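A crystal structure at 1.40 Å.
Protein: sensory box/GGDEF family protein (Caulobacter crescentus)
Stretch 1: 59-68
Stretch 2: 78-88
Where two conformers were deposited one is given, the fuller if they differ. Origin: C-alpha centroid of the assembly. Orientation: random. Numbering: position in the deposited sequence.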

# COMPACT_ATOMS: atom_id res chain seq x y z
N LEU A 59 2.52 6.52 13.29
CA LEU A 59 2.55 6.71 11.83
C LEU A 59 1.83 5.58 11.15
O LEU A 59 1.08 5.80 10.19
N LEU A 60 2.12 4.36 11.63
CA LEU A 60 1.50 3.16 11.01
C LEU A 60 -0.01 3.16 11.17
O LEU A 60 -0.75 2.86 10.24
N VAL A 61 -0.47 3.49 12.37
CA VAL A 61 -1.90 3.50 12.69
C VAL A 61 -2.62 4.55 11.89
O VAL A 61 -3.69 4.31 11.33
N GLU A 62 -2.00 5.72 11.74
CA GLU A 62 -2.67 6.77 10.98
C GLU A 62 -2.64 6.43 9.47
O GLU A 62 -3.61 6.70 8.78
N THR A 63 -1.56 5.86 8.97
CA THR A 63 -1.50 5.44 7.55
C THR A 63 -2.64 4.49 7.29
O THR A 63 -3.32 4.60 6.30
N ALA A 64 -2.81 3.50 8.19
CA ALA A 64 -3.87 2.52 8.02
C ALA A 64 -5.24 3.14 8.05
O ALA A 64 -6.10 2.75 7.28
N ARG A 65 -5.46 4.07 8.97
CA ARG A 65 -6.74 4.77 9.02
C ARG A 65 -7.05 5.49 7.70
O ARG A 65 -8.16 5.36 7.17
N ARG A 66 -6.05 6.19 7.14
CA ARG A 66 -6.17 6.86 5.87
C ARG A 66 -6.45 5.87 4.74
O ARG A 66 -7.35 6.05 3.91
N LEU A 67 -5.73 4.76 4.75
CA LEU A 67 -5.96 3.72 3.68
C LEU A 67 -7.36 3.12 3.81
O LEU A 67 -8.03 2.95 2.76
N GLN A 68 -7.83 2.83 5.02
CA GLN A 68 -9.20 2.30 5.23
C GLN A 68 -10.23 3.31 4.70
O GLN A 68 -11.27 2.88 4.14
N ALA A 78 -3.20 -3.90 2.99
CA ALA A 78 -2.44 -4.74 3.91
C ALA A 78 -1.23 -3.99 4.46
O ALA A 78 -0.76 -3.06 3.79
N ARG A 79 -0.76 -4.36 5.64
CA ARG A 79 0.57 -3.92 6.09
C ARG A 79 1.42 -5.19 6.15
O ARG A 79 1.01 -6.20 6.72
N LEU A 80 2.58 -5.17 5.50
CA LEU A 80 3.42 -6.40 5.53
C LEU A 80 4.17 -6.58 6.83
O LEU A 80 4.29 -7.71 7.34
N GLY A 81 4.54 -5.46 7.43
CA GLY A 81 5.68 -5.35 8.34
C GLY A 81 6.40 -4.02 8.16
O GLY A 81 6.48 -3.42 7.08
N GLY A 82 6.95 -3.52 9.25
CA GLY A 82 7.51 -2.20 9.23
C GLY A 82 6.51 -1.22 8.70
O GLY A 82 5.32 -1.31 9.01
N ASP A 83 6.99 -0.33 7.86
CA ASP A 83 6.22 0.70 7.19
C ASP A 83 5.92 0.38 5.73
O ASP A 83 5.67 1.30 4.95
N GLU A 84 5.86 -0.89 5.40
CA GLU A 84 5.56 -1.36 4.06
C GLU A 84 4.09 -1.77 3.96
O GLU A 84 3.64 -2.69 4.65
N PHE A 85 3.36 -1.06 3.13
CA PHE A 85 1.94 -1.31 2.91
C PHE A 85 1.70 -1.72 1.48
O PHE A 85 2.53 -1.43 0.58
N ILE A 86 0.59 -2.42 1.23
CA ILE A 86 0.21 -2.81 -0.11
C ILE A 86 -1.25 -2.48 -0.29
O ILE A 86 -2.10 -2.76 0.59
N VAL A 87 -1.58 -1.91 -1.45
CA VAL A 87 -2.97 -1.75 -1.86
C VAL A 87 -3.18 -2.51 -3.13
O VAL A 87 -2.38 -2.42 -4.08
N VAL A 88 -4.22 -3.33 -3.16
CA VAL A 88 -4.65 -4.01 -4.36
C VAL A 88 -5.90 -3.37 -4.89
O VAL A 88 -6.90 -3.30 -4.20

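No hydrogen bond crosses between helix 59-68 and the hairpin; a methyl group sits over an aromatic face instead. Thr-63 CG2 lies 3.7 Å from the centroid of the Phe-85 ring (CG, CD1, CD2, CE1, CE2, CZ), 15° off its normal, the geometry of a CH-pi contact. With chi1 at -65° (m), Thr-63 both places CG2 over the ring and lets Thr-63 OG1 donate to Leu-59 O within the helix, 2.8 Å away.

The helix and strand 84-88 run nearly parallel, 7° apart with axes 10.7 Å from each other, and the side chains between them fill the space. Phe-85 (chi1 m, chi2 84°) points toward the helix and meets two leucines obliquely: its CZ is 3.8 Å from Leu-60 CD2, its CD2 3.8 Å from Leu-67 CD1. Both leucines are m,t and point toward the hairpin. Leu-67 CD2 also reaches Val-87 CG2 (chi1 t) at 4.2 Å.

At the turn, Leu-60 CD2 approaches Asp-83 CA at 3.6 Å, while its CD1 sits 3.6 Å from Gly-82 O and 3.7 Å from Arg-79 NH1. Those polar atoms are paired with each other: Arg-79 NH1 donates to Gly-82 O at 2.8 Å and 161°, so the leucine methyl packs beside two polar atoms that are hydrogen-bonded to each other.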

# COMPACT_ATOMS: atom_id res chain seq x y z
CB LEU A 59 3.97 6.82 11.22
CG LEU A 59 4.82 8.03 11.60
CD1 LEU A 59 6.17 7.91 10.92
CD2 LEU A 59 4.18 9.31 11.27
CB LEU A 60 2.15 1.88 11.49
CG LEU A 60 3.68 1.80 11.30
CD1 LEU A 60 4.23 0.52 11.87
CD2 LEU A 60 4.04 1.93 9.84
CB VAL A 61 -2.07 3.73 14.22
CG1 VAL A 61 -3.48 4.10 14.55
CG2 VAL A 61 -1.66 2.41 14.93
CB GLU A 62 -2.00 8.10 11.24
CG GLU A 62 -2.56 9.25 10.44
CD GLU A 62 -3.97 9.60 10.69
OE1 GLU A 62 -4.62 9.11 11.64
OE2 GLU A 62 -4.58 10.33 9.87
CB THR A 63 -0.15 4.77 7.25
OG1 THR A 63 0.89 5.77 7.40
CG2 THR A 63 -0.08 4.23 5.82
CB ALA A 64 -3.74 1.47 9.05
CB ARG A 65 -6.76 5.77 10.18
CG ARG A 65 -8.11 6.45 10.32
CD ARG A 65 -8.04 7.64 11.22
NE ARG A 65 -7.35 8.78 10.58
CZ ARG A 65 -7.90 9.57 9.65
NH1 ARG A 65 -9.13 9.37 9.20
NH2 ARG A 65 -7.19 10.55 9.15
CB ARG A 66 -4.96 7.75 5.58
CG ARG A 66 -4.82 8.87 6.60
CD ARG A 66 -3.65 9.82 6.27
NE ARG A 66 -3.35 10.71 7.38
CZ ARG A 66 -2.33 11.54 7.42
NH1 ARG A 66 -1.55 11.70 6.35
NH2 ARG A 66 -2.13 12.25 8.53
CB LEU A 67 -4.90 2.62 3.74
CG LEU A 67 -3.46 3.08 3.36
CD1 LEU A 67 -2.50 1.90 3.54
CD2 LEU A 67 -3.41 3.67 1.95
CB GLN A 68 -9.50 1.98 6.69
CG GLN A 68 -8.80 0.73 7.28
CD GLN A 68 -9.31 0.34 8.73
OE1 GLN A 68 -9.15 1.11 9.64
NE2 GLN A 68 -9.91 -0.87 8.91
CB ALA A 78 -1.93 -5.97 3.23
CB ARG A 79 0.51 -3.27 7.47
CG ARG A 79 1.88 -2.72 7.91
CD ARG A 79 1.88 -1.99 9.24
NE ARG A 79 1.78 -2.92 10.30
CZ ARG A 79 2.80 -3.40 11.03
NH1 ARG A 79 4.08 -3.04 10.85
NH2 ARG A 79 2.55 -4.26 11.97
CB LEU A 80 4.34 -6.45 4.31
CG LEU A 80 3.58 -6.38 2.98
CD1 LEU A 80 4.51 -6.32 1.74
CD2 LEU A 80 2.66 -7.60 2.92
CB ASP A 83 6.91 2.04 7.27
CG ASP A 83 8.23 2.09 6.48
OD1 ASP A 83 8.94 1.06 6.42
OD2 ASP A 83 8.50 3.17 5.94
CB GLU A 84 6.40 -2.57 3.78
CG GLU A 84 7.86 -2.26 3.54
CD GLU A 84 8.42 -3.45 2.82
OE1 GLU A 84 8.13 -3.58 1.61
OE2 GLU A 84 9.00 -4.29 3.53
CB PHE A 85 1.16 -0.07 3.21
CG PHE A 85 1.22 0.37 4.67
CD1 PHE A 85 2.25 1.13 5.15
CD2 PHE A 85 0.17 0.05 5.53
CE1 PHE A 85 2.27 1.55 6.48
CE2 PHE A 85 0.19 0.46 6.85
CZ PHE A 85 1.26 1.22 7.35
CB ILE A 86 0.39 -4.31 -0.35
CG1 ILE A 86 1.82 -4.72 -0.19
CG2 ILE A 86 -0.23 -4.75 -1.68
CD1 ILE A 86 2.60 -4.52 -1.35
CB VAL A 87 -3.34 -0.26 -2.07
CG1 VAL A 87 -4.68 -0.15 -2.73
CG2 VAL A 87 -3.25 0.51 -0.75
CB VAL A 88 -4.85 -5.53 -4.12
CG1 VAL A 88 -5.37 -6.20 -5.38
CG2 VAL A 88 -3.60 -6.19 -3.59